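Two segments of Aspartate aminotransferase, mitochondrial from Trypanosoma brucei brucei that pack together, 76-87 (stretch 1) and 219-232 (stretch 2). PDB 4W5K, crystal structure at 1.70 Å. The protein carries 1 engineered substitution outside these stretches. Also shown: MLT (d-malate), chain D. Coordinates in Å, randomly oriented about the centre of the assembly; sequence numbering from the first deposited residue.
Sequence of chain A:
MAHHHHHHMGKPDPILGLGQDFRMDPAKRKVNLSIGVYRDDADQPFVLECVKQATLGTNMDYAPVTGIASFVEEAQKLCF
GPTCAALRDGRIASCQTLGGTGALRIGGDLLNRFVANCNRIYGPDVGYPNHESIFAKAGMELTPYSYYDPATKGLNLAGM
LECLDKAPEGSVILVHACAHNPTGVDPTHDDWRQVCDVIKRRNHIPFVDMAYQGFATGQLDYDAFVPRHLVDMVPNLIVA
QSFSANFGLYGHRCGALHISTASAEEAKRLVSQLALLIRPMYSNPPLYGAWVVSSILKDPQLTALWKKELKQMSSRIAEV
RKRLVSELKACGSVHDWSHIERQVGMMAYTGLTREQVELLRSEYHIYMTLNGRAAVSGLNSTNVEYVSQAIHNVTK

Stretch 1 76-87: QKLCFGPTCAAL
Stretch 2, residues 219-232: QLDYDAFVPRHLVD

This is a small helix-end contact in which one arginine, Arg-228, donates hydrogen bonds to two carbonyls at the end of a helix while apolar side chains pack beside it. Helix 76-80 begins earlier in the chain and ends before Gly-81; helix 225-230 crosses it at 89°, with the axes 9.8 Å apart at closest approach. A weakly bonded helix runs about 220-223, before Ala-224 at the N-cap position. Together the stretches bury 464 Å², both sides summed. In register, CA of Phe-80 lies 5.5 Å from CA of Arg-228, and CA of Cys-79 lies 6.4 Å from CA of Ala-224.

Arg-228 is extended beyond chi1 (m, then t, t, with chi4 -179°), so its guanidinium reaches the last turn of the first helix. Arg-228 NE donates to Cys-79 O at 2.9 Å, nearly straight at 175°. Arg-228 NH2 donates to Leu-78 O at 2.9 Å and 140°. Both carbonyls lie near the guanidinium plane. Arg-228 NH1 forms a salt bridge within its own stretch, with Asp-221 OD1 at 2.9 Å; Asp-221 has chi1 m.

Gly-81 leaves helical geometry with phi/psi 84/-178; the positive phi favours glycine. Gly-81 N and Phe-80 C lie over one guanidinium face. An ideal CB on Gly-81 would clash, 2.9 Å from Arg-228 NH1.

Cys-79, Phe-80, Ala-86 and Val-231 are buried, a setting that suits apolar groups. Val-231 (chi1 p) points toward stretch 1. Val-231 CG2 is 4.0 Å from both Phe-80 CE1 and Ala-86 CB; Val-231 CG1 is 3.9 Å from Cys-84 SG. Phe-80 (m, chi2 -75°) also meets Pro-227, CE1 to CB 4.4 Å. Leu-78 (t, p) touches Leu-220 (m, t), CD1 to CD2 4.0 Å. Ala-224 CB points toward stretch 1, 3.5 Å from Cys-79 O.

Cys-84 is at the N-cap position of helix 85-87. One water accepts from Ala-86 N at 2.9 Å and donates to Asp-232 OD2 at 3.1 Å, bridging the stretches.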

# COMPACT_ATOMS: atom_id res chain seq x y z
N GLN A 76 11.12 13.84 -6.89
CA GLN A 76 10.86 15.19 -7.41
C GLN A 76 11.90 15.62 -8.44
O GLN A 76 11.56 16.13 -9.52
CB GLN A 76 10.86 16.21 -6.29
CG GLN A 76 9.72 16.08 -5.31
CD GLN A 76 9.86 17.08 -4.18
OE1 GLN A 76 10.96 17.29 -3.67
NE2 GLN A 76 8.77 17.76 -3.84
N LYS A 77 13.17 15.48 -8.07
CA LYS A 77 14.26 15.94 -8.94
C LYS A 77 14.32 15.16 -10.25
O LYS A 77 14.63 15.73 -11.32
CB LYS A 77 15.60 15.87 -8.20
CG LYS A 77 15.73 16.91 -7.09
CD LYS A 77 17.14 16.98 -6.51
CE LYS A 77 17.56 15.67 -5.89
NZ LYS A 77 18.84 15.79 -5.12
N LEU A 78 14.02 13.86 -10.19
CA LEU A 78 14.02 13.02 -11.39
C LEU A 78 12.86 13.41 -12.30
O LEU A 78 13.02 13.48 -13.53
CB LEU A 78 13.94 11.52 -11.02
CG LEU A 78 13.77 10.56 -12.21
CD1 LEU A 78 15.01 10.58 -13.09
CD2 LEU A 78 13.46 9.15 -11.72
N CYS A 79 11.70 13.69 -11.71
CA CYS A 79 10.51 14.06 -12.48
C CYS A 79 10.69 15.41 -13.16
O CYS A 79 10.51 15.55 -14.40
CB CYS A 79 9.26 14.08 -11.57
SG CYS A 79 7.75 14.62 -12.46
N PHE A 80 11.10 16.43 -12.39
CA PHE A 80 11.02 17.81 -12.87
C PHE A 80 12.36 18.35 -13.37
O PHE A 80 12.40 19.39 -14.03
CB PHE A 80 10.42 18.71 -11.76
CG PHE A 80 8.98 18.40 -11.46
CD1 PHE A 80 7.99 18.81 -12.34
CD2 PHE A 80 8.62 17.68 -10.32
CE1 PHE A 80 6.66 18.53 -12.10
CE2 PHE A 80 7.28 17.39 -10.07
CZ PHE A 80 6.29 17.82 -10.97
N GLY A 81 13.44 17.62 -13.10
CA GLY A 81 14.77 17.97 -13.57
C GLY A 81 15.49 18.97 -12.69
O GLY A 81 14.93 19.39 -11.68
N PRO A 82 16.71 19.37 -13.09
CA PRO A 82 17.60 20.26 -12.33
C PRO A 82 17.32 21.77 -12.48
O PRO A 82 17.80 22.55 -11.66
CB PRO A 82 18.98 19.93 -12.92
CG PRO A 82 18.69 19.60 -14.34
CD PRO A 82 17.34 18.89 -14.34
N THR A 83 16.60 22.18 -13.52
CA THR A 83 16.32 23.60 -13.70
C THR A 83 14.82 23.90 -13.67
O THR A 83 14.29 24.58 -14.56
CB THR A 83 16.92 24.13 -15.02
OG1 THR A 83 16.17 23.61 -16.12
CG2 THR A 83 18.38 23.71 -15.15
N CYS A 84 14.15 23.37 -12.65
CA CYS A 84 12.71 23.60 -12.44
C CYS A 84 12.47 24.61 -11.31
O CYS A 84 12.76 24.34 -10.15
CB CYS A 84 11.99 22.28 -12.12
SG CYS A 84 10.20 22.48 -11.86
N ALA A 85 11.92 25.77 -11.68
CA ALA A 85 11.71 26.85 -10.74
C ALA A 85 10.72 26.46 -9.64
O ALA A 85 10.92 26.78 -8.47
CB ALA A 85 11.21 28.10 -11.49
N ALA A 86 9.67 25.74 -10.03
CA ALA A 86 8.62 25.34 -9.09
C ALA A 86 9.21 24.55 -7.94
O ALA A 86 8.87 24.75 -6.78
CB ALA A 86 7.56 24.52 -9.79
N LEU A 87 10.10 23.63 -8.30
CA LEU A 87 10.76 22.79 -7.33
C LEU A 87 11.67 23.63 -6.44
O LEU A 87 11.62 23.52 -5.21
CB LEU A 87 11.55 21.69 -8.06
CG LEU A 87 11.94 20.48 -7.24
CD1 LEU A 87 10.75 19.97 -6.39
CD2 LEU A 87 12.44 19.38 -8.18
N GLN A 219 15.54 7.82 -22.60
CA GLN A 219 15.98 9.20 -22.40
C GLN A 219 15.12 9.83 -21.31
O GLN A 219 13.97 10.17 -21.57
CB GLN A 219 15.86 10.01 -23.70
CG GLN A 219 16.33 9.27 -24.98
CD GLN A 219 15.81 9.91 -26.30
OE1 GLN A 219 16.59 10.47 -27.07
NE2 GLN A 219 14.49 9.80 -26.55
N LEU A 220 15.67 9.97 -20.10
CA LEU A 220 14.88 10.47 -18.97
C LEU A 220 14.31 11.88 -19.14
O LEU A 220 13.17 12.11 -18.76
CB LEU A 220 15.72 10.45 -17.68
CG LEU A 220 16.04 9.05 -17.16
CD1 LEU A 220 17.23 9.13 -16.20
CD2 LEU A 220 14.80 8.45 -16.47
N ASP A 221 15.10 12.80 -19.70
CA ASP A 221 14.63 14.18 -19.86
C ASP A 221 13.54 14.25 -20.92
O ASP A 221 12.48 14.85 -20.69
CB ASP A 221 15.77 15.14 -20.24
CG ASP A 221 16.87 15.19 -19.20
OD1 ASP A 221 16.56 15.19 -17.99
OD2 ASP A 221 18.06 15.22 -19.60
N TYR A 222 13.80 13.63 -22.07
CA TYR A 222 12.83 13.61 -23.16
C TYR A 222 11.50 13.02 -22.66
O TYR A 222 10.43 13.55 -22.96
CB TYR A 222 13.39 12.81 -24.34
CG TYR A 222 12.46 12.69 -25.53
CD1 TYR A 222 11.47 11.71 -25.58
CD2 TYR A 222 12.61 13.54 -26.64
CE1 TYR A 222 10.62 11.59 -26.68
CE2 TYR A 222 11.77 13.42 -27.74
CZ TYR A 222 10.78 12.45 -27.76
OH TYR A 222 9.96 12.34 -28.86
N ASP A 223 11.56 11.93 -21.90
CA ASP A 223 10.34 11.26 -21.51
C ASP A 223 9.56 12.06 -20.47
O ASP A 223 8.38 11.80 -20.27
CB ASP A 223 10.63 9.86 -20.94
CG ASP A 223 11.04 8.87 -22.00
OD1 ASP A 223 10.93 9.18 -23.22
OD2 ASP A 223 11.49 7.76 -21.61
N ALA A 224 10.22 12.99 -19.79
CA ALA A 224 9.51 13.81 -18.80
C ALA A 224 9.10 15.18 -19.39
O ALA A 224 8.77 16.12 -18.66
CB ALA A 224 10.35 14.00 -17.53
N PHE A 225 9.13 15.30 -20.72
CA PHE A 225 8.77 16.57 -21.35
C PHE A 225 7.39 17.10 -20.92
O PHE A 225 7.24 18.28 -20.61
CB PHE A 225 8.83 16.45 -22.89
CG PHE A 225 8.40 17.69 -23.60
CD1 PHE A 225 9.25 18.79 -23.64
CD2 PHE A 225 7.16 17.78 -24.20
CE1 PHE A 225 8.85 19.97 -24.30
CE2 PHE A 225 6.75 18.95 -24.82
CZ PHE A 225 7.61 20.04 -24.89
N VAL A 226 6.39 16.23 -20.88
CA VAL A 226 5.04 16.71 -20.62
C VAL A 226 4.87 17.37 -19.22
O VAL A 226 4.37 18.49 -19.15
CB VAL A 226 4.01 15.57 -20.83
CG1 VAL A 226 2.64 15.97 -20.30
CG2 VAL A 226 3.91 15.27 -22.33
N PRO A 227 5.33 16.73 -18.13
CA PRO A 227 5.20 17.45 -16.84
C PRO A 227 6.15 18.65 -16.73
O PRO A 227 5.78 19.69 -16.16
CB PRO A 227 5.53 16.37 -15.81
CG PRO A 227 6.33 15.35 -16.56
CD PRO A 227 5.77 15.33 -17.94
N ARG A 228 7.34 18.55 -17.30
CA ARG A 228 8.25 19.68 -17.22
C ARG A 228 7.75 20.88 -18.01
O ARG A 228 7.92 22.04 -17.60
CB ARG A 228 9.64 19.26 -17.69
CG ARG A 228 10.27 18.24 -16.78
CD ARG A 228 11.70 17.92 -17.16
NE ARG A 228 12.19 16.80 -16.35
CZ ARG A 228 13.42 16.30 -16.43
NH1 ARG A 228 14.30 16.83 -17.27
NH2 ARG A 228 13.77 15.28 -15.66
N HIS A 229 7.10 20.62 -19.13
CA HIS A 229 6.61 21.71 -19.97
C HIS A 229 5.37 22.37 -19.30
O HIS A 229 5.19 23.60 -19.33
CB HIS A 229 6.28 21.18 -21.37
CG HIS A 229 5.89 22.23 -22.36
ND1 HIS A 229 6.80 23.12 -22.90
CD2 HIS A 229 4.70 22.51 -22.94
CE1 HIS A 229 6.18 23.91 -23.76
NE2 HIS A 229 4.91 23.56 -23.80
N LEU A 230 4.52 21.54 -18.69
CA LEU A 230 3.28 22.05 -18.10
C LEU A 230 3.50 22.78 -16.79
O LEU A 230 2.71 23.66 -16.43
CB LEU A 230 2.28 20.91 -17.86
CG LEU A 230 1.46 20.52 -19.09
CD1 LEU A 230 0.85 19.14 -18.88
CD2 LEU A 230 0.42 21.58 -19.41
N VAL A 231 4.55 22.42 -16.06
CA VAL A 231 4.60 22.91 -14.67
C VAL A 231 4.75 24.45 -14.62
O VAL A 231 4.36 25.08 -13.63
CB VAL A 231 5.73 22.19 -13.86
CG1 VAL A 231 7.10 22.71 -14.25
CG2 VAL A 231 5.49 22.33 -12.35
N ASP A 232 5.24 25.06 -15.70
CA ASP A 232 5.34 26.53 -15.78
C ASP A 232 4.13 27.21 -16.42
O ASP A 232 4.07 28.44 -16.47
CB ASP A 232 6.59 26.95 -16.57
CG ASP A 232 7.65 25.86 -16.65
OD1 ASP A 232 7.55 25.02 -17.57
OD2 ASP A 232 8.58 25.85 -15.81
C1 MLT D . 11.63 20.30 -26.54
O1 MLT D . 10.72 19.81 -27.26
O2 MLT D . 11.71 21.55 -26.37
C2 MLT D . 12.64 19.38 -25.88
O3 MLT D . 12.23 18.09 -26.22
O HOH W 1 8.65 25.82 -12.72